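Local structure of sensor kinase citA (Klebsiella pneumoniae, 1P0Z) at residues A[9-14]-A[47-52]; A[82-87]-A[116-121]. The protein senses citrate through this periplasmic PAS-type domain and, as a membrane histidine kinase, probably phosphorylates its partner CitB to induce the citrate-fermentation genes. All coordinates share one frame; numbering follows the deposited sequence.

Interaction 1: A[9-14]-A[47-52]; sequences GQRALI and FSDATY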
ATOM      1  N   GLY A   9       9.437   9.329   0.737  1.00 17.26           N
ATOM      2  CA  GLY A   9       8.214   9.089   1.493  1.00 17.19           C
ATOM      3  C   GLY A   9       7.037   9.863   0.898  1.00 18.53           C
ATOM      4  O   GLY A   9       5.941   9.310   0.807  1.00 18.29           O
ATOM      5  N   GLN A  10       7.272  11.097   0.450  1.00 18.30           N
ATOM      6  CA  GLN A  10       6.185  11.888  -0.134  1.00 19.34           C
ATOM      7  C   GLN A  10       5.701  11.259  -1.430  1.00 18.16           C
ATOM      8  O   GLN A  10       4.497  11.245  -1.675  1.00 19.63           O
ATOM      9  CB  GLN A  10       6.637  13.342  -0.327  1.00 22.63           C
ATOM     10  CG  GLN A  10       6.845  14.084   0.998  1.00 24.40           C
ATOM     11  CD  GLN A  10       5.588  14.076   1.890  1.00 29.93           C
ATOM     12  OE1 GLN A  10       4.574  14.661   1.542  1.00 32.99           O
ATOM     13  NE2 GLN A  10       5.660  13.385   3.025  1.00 32.94           N
ATOM     14  N   ARG A  11       6.626  10.747  -2.242  1.00 17.92           N
ATOM     15  CA  ARG A  11       6.294  10.070  -3.502  1.00 17.68           C
ATOM     16  C   ARG A  11       5.460   8.827  -3.198  1.00 18.05           C
ATOM     17  O   ARG A  11       4.440   8.539  -3.856  1.00 19.10           O
ATOM     18  CB  ARG A  11       7.581   9.656  -4.266  1.00 20.35           C
ATOM     19  CG  ARG A  11       8.076  10.676  -5.298  1.00 25.34           C
ATOM     20  CD  ARG A  11       7.213  10.613  -6.600  1.00 28.11           C
ATOM     21  NE  ARG A  11       7.490   9.390  -7.369  1.00 29.03           N
ATOM     22  CZ  ARG A  11       6.625   8.800  -8.198  1.00 29.74           C
ATOM     23  NH1 ARG A  11       5.395   9.312  -8.377  1.00 27.93           N
ATOM     24  NH2 ARG A  11       6.984   7.685  -8.849  1.00 30.82           N
ATOM     25  N   ALA A  12       5.869   8.089  -2.173  1.00 16.91           N
ATOM     26  CA  ALA A  12       5.129   6.870  -1.822  1.00 16.92           C
ATOM     27  C   ALA A  12       3.727   7.214  -1.338  1.00 16.79           C
ATOM     28  O   ALA A  12       2.741   6.530  -1.703  1.00 18.07           O
ATOM     29  CB  ALA A  12       5.889   6.119  -0.706  1.00 18.70           C
ATOM     30  N   LEU A  13       3.638   8.249  -0.513  1.00 16.29           N
ATOM     31  CA  LEU A  13       2.352   8.637   0.054  1.00 18.21           C
ATOM     32  C   LEU A  13       1.378   9.125  -1.020  1.00 18.46           C
ATOM     33  O   LEU A  13       0.201   8.722  -1.027  1.00 16.98           O
ATOM     34  CB  LEU A  13       2.553   9.692   1.148  1.00 18.93           C
ATOM     35  CG  LEU A  13       1.276  10.241   1.797  1.00 21.12           C
ATOM     36  CD1 LEU A  13       0.441   9.094   2.384  1.00 22.51           C
ATOM     37  CD2 LEU A  13       1.696  11.274   2.847  1.00 22.45           C
ATOM     38  N   ILE A  14       1.884   9.954  -1.929  0.50 18.51           N
ATOM     39  CA  ILE A  14       1.043  10.482  -2.999  0.50 19.22           C
ATOM     40  C   ILE A  14       0.491   9.341  -3.817  0.50 18.67           C
ATOM     41  O   ILE A  14      -0.696   9.308  -4.102  0.50 17.95           O
ATOM     42  CB  ILE A  14       1.833  11.459  -3.922  0.50 20.34           C
ATOM     43  CG1 ILE A  14       2.038  12.790  -3.192  0.50 21.02           C
ATOM     44  CG2 ILE A  14       1.088  11.665  -5.261  0.50 21.14           C
ATOM     45  CD1 ILE A  14       0.731  13.509  -2.847  0.50 22.56           C
ATOM     46  N   PHE A  47       4.849   0.426 -13.798  1.00 24.03           N
ATOM     47  CA  PHE A  47       5.116   1.825 -14.157  1.00 22.76           C
ATOM     48  C   PHE A  47       5.770   2.666 -13.054  1.00 23.16           C
ATOM     49  O   PHE A  47       6.620   3.483 -13.334  1.00 22.84           O
ATOM     50  CB  PHE A  47       3.797   2.457 -14.643  1.00 23.57           C
ATOM     51  CG  PHE A  47       3.939   3.814 -15.232  1.00 23.26           C
ATOM     52  CD1 PHE A  47       4.737   4.031 -16.359  1.00 22.10           C
ATOM     53  CD2 PHE A  47       3.229   4.889 -14.674  1.00 23.05           C
ATOM     54  CE1 PHE A  47       4.825   5.322 -16.929  1.00 23.01           C
ATOM     55  CE2 PHE A  47       3.303   6.186 -15.232  1.00 24.37           C
ATOM     56  CZ  PHE A  47       4.106   6.399 -16.363  1.00 22.79           C
ATOM     57  N   SER A  48       5.379   2.465 -11.802  1.00 23.10           N
ATOM     58  CA  SER A  48       5.970   3.225 -10.676  1.00 23.07           C
ATOM     59  C   SER A  48       7.418   2.774 -10.460  1.00 24.52           C
ATOM     60  O   SER A  48       7.778   1.664 -10.860  1.00 25.47           O
ATOM     61  CB  SER A  48       5.198   2.891  -9.390  1.00 24.04           C
ATOM     62  OG  SER A  48       5.793   3.525  -8.277  1.00 23.46           O
ATOM     63  N   ASP A  49       8.230   3.615  -9.833  1.00 23.81           N
ATOM     64  CA  ASP A  49       9.590   3.215  -9.494  1.00 24.76           C
ATOM     65  C   ASP A  49       9.573   2.613  -8.081  1.00 23.87           C
ATOM     66  O   ASP A  49      10.602   2.191  -7.561  1.00 22.36           O
ATOM     67  CB  ASP A  49      10.603   4.385  -9.598  1.00 25.97           C
ATOM     68  CG  ASP A  49      10.242   5.577  -8.748  1.00 26.81           C
ATOM     69  OD1 ASP A  49       9.069   5.720  -8.349  1.00 26.39           O
ATOM     70  OD2 ASP A  49      11.159   6.395  -8.493  1.00 29.42           O
ATOM     71  N   ALA A  50       8.393   2.515  -7.470  1.00 22.52           N
ATOM     72  CA  ALA A  50       8.328   1.885  -6.137  1.00 19.89           C
ATOM     73  C   ALA A  50       8.795   0.421  -6.176  1.00 20.40           C
ATOM     74  O   ALA A  50       8.675  -0.301  -7.192  1.00 21.06           O
ATOM     75  CB  ALA A  50       6.898   1.936  -5.595  1.00 19.84           C
ATOM     76  N   THR A  51       9.309  -0.056  -5.051  1.00 18.62           N
ATOM     77  CA  THR A  51       9.743  -1.449  -4.953  1.00 19.19           C
ATOM     78  C   THR A  51       8.551  -2.393  -4.969  1.00 20.42           C
ATOM     79  O   THR A  51       8.597  -3.482  -5.582  1.00 21.05           O
ATOM     80  CB  THR A  51      10.491  -1.713  -3.631  1.00 20.70           C
ATOM     81  OG1 THR A  51      11.555  -0.792  -3.514  1.00 19.97           O
ATOM     82  CG2 THR A  51      11.097  -3.131  -3.619  1.00 21.07           C
ATOM     83  N   TYR A  52       7.474  -1.984  -4.305  1.00 18.56           N
ATOM     84  CA  TYR A  52       6.307  -2.833  -4.217  1.00 18.27           C
ATOM     85  C   TYR A  52       5.047  -2.055  -3.908  1.00 18.19           C
ATOM     86  O   TYR A  52       5.094  -0.896  -3.495  1.00 17.82           O
ATOM     87  CB  TYR A  52       6.499  -3.900  -3.094  1.00 18.19           C
ATOM     88  CG  TYR A  52       6.633  -3.329  -1.681  1.00 17.58           C
ATOM     89  CD1 TYR A  52       5.511  -2.958  -0.942  1.00 18.01           C
ATOM     90  CD2 TYR A  52       7.895  -3.155  -1.098  1.00 19.27           C
ATOM     91  CE1 TYR A  52       5.632  -2.414   0.344  1.00 17.65           C
ATOM     92  CE2 TYR A  52       8.028  -2.648   0.184  1.00 18.14           C
ATOM     93  CZ  TYR A  52       6.875  -2.267   0.901  1.00 18.85           C
ATOM     94  OH  TYR A  52       6.962  -1.729   2.161  1.00 20.89           O
TER
HETATM   95  O   HOH W   1      10.385   8.658  -7.701  1.00 39.59           O
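OD1 of Asp-49 is gripped by two groups: the guanidinium of Arg-11, in a salt bridge, and the hydroxyl of Tyr-123, in a hydrogen bond. NH2 of Arg-11 lies 2.9 Å from OD1 of Asp-49, and the N-H...O angle is a moderately bent 150°. The two flat groups do not lie in one plane. OD1 sits at the guanidinium edge, slightly tilted from its plane, whereas NH2 reaches the oxygen from well above the carboxylate plane, and the planes stand 33° apart. Within the pair, NH2 makes the direct bond, and a second link runs through water. NE of Arg-11 donates to water 1 at 3.0 Å, and this water in turn appears to donate to OD2 of Asp-49, at a distance so short that its exact value is doubtful. Bends at chi2 and chi3 fold the arginine chain so that NE and NH2 are both presented to the loop.

Ser-48 shapes that loop. Its OG accepts from N of Ala-50 at 2.9 Å, closing an ST turn directly behind the end of a helix, and the same hydroxyl is hydrogen-bonded to OE1 of Gln-15, one turn further along from Arg-11. The salt bridge is a surface contact that buries little area between the segments. Within the PAS-type (Cache) fold it joins the exposed side of the N-terminal helix 6-20 to the link between helix 34-47 and strand 52-57, with Tyr-123 of strand 115-124 touching both Arg-11 and Ala-50.

Interaction 2: A[82-87]-A[116-121]; sequences EALINA and IGIVSV
Gly-117 is the odd element in this helix-on-strand contact: its backbone is almost fully extended (phi 171°, psi -167°), a conformation in which a side chain would be jammed against the preceding carbonyl oxygen. Together with Ile-116 it faces Ile-108 in a classic beta bulge. The helix meets the peptide of Gly-117 itself: CD2 of Leu-84 lies 3.8 Å from O of Gly-117.

The same methyl also bears on the next residue, with CD2 of Leu-84 3.8 Å from CB of Ile-118 and 4.0 Å from its CG2. Ile-118 is shared between two helical neighbours. Its CG1 is anti to the backbone N (chi1 -179°) and the chain continues extended, carrying CD1 to 3.7 Å from CB of Ala-83, while the CB and CG2 side of the residue is left to Leu-84. No hydrogen bond crosses the interface, which is wholly van der Waals in character.

On the outer side of the helix, ND2 of Asn-86 donates a nearly straight bond to OE1 of Glu-82, 2.8 Å away. Residues 82-86 run nearly antiparallel to residues 116-121, so that helix 81-86 packs on the face of the PAS-type sheet that carries Ile-118. The contact borders the ligand pocket: Lys-105 of strand 101-109 binds citrate, and Ser-120 OG is hydrogen-bonded to a bound citrate anion. Helices 6-20 and 23-30 cover Val-119 on the other face.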
ATOM      1  N   GLU A  82      -3.323   2.664  11.872  1.00 20.79           N
ATOM      2  CA  GLU A  82      -3.861   4.012  11.761  1.00 20.28           C
ATOM      3  C   GLU A  82      -4.665   4.229  10.481  1.00 20.02           C
ATOM      4  O   GLU A  82      -5.609   5.024  10.477  1.00 20.98           O
ATOM      5  CB  GLU A  82      -2.760   5.051  11.971  1.00 19.79           C
ATOM      6  CG  GLU A  82      -2.165   4.913  13.413  1.00 22.38           C
ATOM      7  CD  GLU A  82      -3.256   4.866  14.523  1.00 23.54           C
ATOM      8  OE1 GLU A  82      -4.252   5.643  14.487  1.00 24.12           O
ATOM      9  OE2 GLU A  82      -3.115   4.035  15.464  1.00 26.08           O
ATOM     10  N   ALA A  83      -4.325   3.506   9.419  1.00 19.52           N
ATOM     11  CA  ALA A  83      -5.090   3.627   8.183  1.00 20.24           C
ATOM     12  C   ALA A  83      -6.360   2.765   8.282  1.00 20.54           C
ATOM     13  O   ALA A  83      -7.453   3.220   7.924  1.00 19.74           O
ATOM     14  CB  ALA A  83      -4.245   3.142   6.982  1.00 21.31           C
ATOM     15  N   LEU A  84      -6.218   1.537   8.765  1.00 21.09           N
ATOM     16  CA  LEU A  84      -7.351   0.619   8.828  1.00 22.09           C
ATOM     17  C   LEU A  84      -8.408   0.977   9.842  1.00 22.49           C
ATOM     18  O   LEU A  84      -9.621   0.790   9.595  1.00 23.69           O
ATOM     19  CB  LEU A  84      -6.868  -0.816   9.092  1.00 21.35           C
ATOM     20  CG  LEU A  84      -6.157  -1.463   7.895  1.00 22.07           C
ATOM     21  CD1 LEU A  84      -5.520  -2.773   8.316  1.00 22.95           C
ATOM     22  CD2 LEU A  84      -7.147  -1.626   6.702  1.00 22.62           C
ATOM     23  N   ILE A  85      -7.968   1.505  10.973  1.00 22.60           N
ATOM     24  CA  ILE A  85      -8.898   1.850  12.036  1.00 24.18           C
ATOM     25  C   ILE A  85      -9.293   3.305  12.052  1.00 24.34           C
ATOM     26  O   ILE A  85     -10.494   3.626  12.225  1.00 24.23           O
ATOM     27  CB  ILE A  85      -8.280   1.472  13.415  1.00 25.05           C
ATOM     28  CG1 ILE A  85      -8.006  -0.032  13.456  1.00 26.27           C
ATOM     29  CG2 ILE A  85      -9.219   1.883  14.551  1.00 26.92           C
ATOM     30  CD1 ILE A  85      -7.222  -0.438  14.690  1.00 29.58           C
ATOM     31  N   ASN A  86      -8.311   4.200  11.836  1.00 21.59           N
ATOM     32  CA  ASN A  86      -8.557   5.619  11.913  1.00 22.33           C
ATOM     33  C   ASN A  86      -8.545   6.406  10.601  1.00 20.86           C
ATOM     34  O   ASN A  86      -8.652   7.624  10.593  1.00 21.02           O
ATOM     35  CB  ASN A  86      -7.597   6.209  12.950  1.00 23.01           C
ATOM     36  CG  ASN A  86      -7.929   5.715  14.343  1.00 24.15           C
ATOM     37  OD1 ASN A  86      -9.116   5.680  14.696  1.00 26.48           O
ATOM     38  ND2 ASN A  86      -6.920   5.318  15.142  1.00 23.73           N
ATOM     39  N   ALA A  87      -8.467   5.677   9.492  1.00 20.95           N
ATOM     40  CA  ALA A  87      -8.513   6.255   8.158  1.00 20.11           C
ATOM     41  C   ALA A  87      -7.464   7.327   7.883  1.00 20.70           C
ATOM     42  O   ALA A  87      -7.690   8.251   7.087  1.00 21.36           O
ATOM     43  CB  ALA A  87      -9.942   6.797   7.847  1.00 21.38           C
ATOM     44  N   ILE A 116     -12.504   0.099   3.883  1.00 21.90           N
ATOM     45  CA  ILE A 116     -12.669  -1.278   3.418  1.00 21.92           C
ATOM     46  C   ILE A 116     -11.330  -1.928   3.069  1.00 21.39           C
ATOM     47  O   ILE A 116     -11.276  -3.066   2.572  1.00 23.66           O
ATOM     48  CB  ILE A 116     -13.630  -1.363   2.184  1.00 23.14           C
ATOM     49  CG1 ILE A 116     -13.077  -0.548   1.004  1.00 22.95           C
ATOM     50  CG2 ILE A 116     -15.045  -0.857   2.608  1.00 22.67           C
ATOM     51  CD1 ILE A 116     -13.873  -0.746  -0.331  1.00 24.73           C
ATOM     52  N   GLY A 117     -10.244  -1.191   3.294  1.00 19.61           N
ATOM     53  CA  GLY A 117      -8.951  -1.795   2.970  1.00 19.31           C
ATOM     54  C   GLY A 117      -7.834  -0.767   3.060  1.00 18.27           C
ATOM     55  O   GLY A 117      -8.021   0.336   3.563  1.00 18.44           O
ATOM     56  N   ILE A 118      -6.669  -1.136   2.534  1.00 18.11           N
ATOM     57  CA  ILE A 118      -5.493  -0.265   2.635  1.00 18.16           C
ATOM     58  C   ILE A 118      -4.570  -0.481   1.422  1.00 18.15           C
ATOM     59  O   ILE A 118      -4.477  -1.569   0.866  1.00 17.84           O
ATOM     60  CB  ILE A 118      -4.717  -0.612   3.948  1.00 18.48           C
ATOM     61  CG1 ILE A 118      -3.484   0.285   4.126  1.00 18.59           C
ATOM     62  CG2 ILE A 118      -4.325  -2.115   3.954  1.00 19.01           C
ATOM     63  CD1 ILE A 118      -2.787   0.082   5.531  1.00 20.04           C
ATOM     64  N   VAL A 119      -3.884   0.582   1.025  1.00 17.49           N
ATOM     65  CA  VAL A 119      -2.870   0.472  -0.031  1.00 16.31           C
ATOM     66  C   VAL A 119      -1.559   0.953   0.605  1.00 16.09           C
ATOM     67  O   VAL A 119      -1.541   1.957   1.316  1.00 16.50           O
ATOM     68  CB  VAL A 119      -3.161   1.403  -1.229  1.00 17.12           C
ATOM     69  CG1 VAL A 119      -1.958   1.406  -2.205  1.00 17.26           C
ATOM     70  CG2 VAL A 119      -4.438   0.932  -1.949  1.00 18.19           C
ATOM     71  N   SER A 120      -0.495   0.195   0.354  1.00 15.46           N
ATOM     72  CA  SER A 120       0.832   0.551   0.876  1.00 16.57           C
ATOM     73  C   SER A 120       1.772   0.541  -0.325  1.00 16.62           C
ATOM     74  O   SER A 120       1.879  -0.477  -1.018  1.00 17.68           O
ATOM     75  CB  SER A 120       1.297  -0.504   1.898  1.00 16.85           C
ATOM     76  OG  SER A 120       2.629  -0.196   2.344  1.00 17.80           O
ATOM     77  N   VAL A 121       2.441   1.668  -0.567  1.00 15.86           N
ATOM     78  CA  VAL A 121       3.404   1.749  -1.662  1.00 16.73           C
ATOM     79  C   VAL A 121       4.759   1.857  -0.968  1.00 16.37           C
ATOM     80  O   VAL A 121       4.979   2.754  -0.167  1.00 16.91           O
ATOM     81  CB  VAL A 121       3.138   2.991  -2.531  1.00 16.07           C
ATOM     82  CG1 VAL A 121       4.260   3.198  -3.516  1.00 17.58           C
ATOM     83  CG2 VAL A 121       1.759   2.824  -3.240  1.00 18.33           C
TER

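From the N terminus, helix 6-20 comes first, and interaction 1 closes a largely helical loop of 32 residues when the chain emerges from helix 34-47 and is about to enter the sheet. Interaction 2 opens only afterwards, at helix 81-86, and closes across strands 90-96 and 101-109 on strand 115-124. The two loops therefore follow in series, neither nesting nor crossing, and their centres lie about 16 Å apart on opposite sides of the chain's centre. They meet at Val-121, whose backbone O packs against CB of Ala-12 and whose CG1 packs against CB of Ala-50. One central strand thus connects the N-terminal helical layer with the helix on the other sheet face.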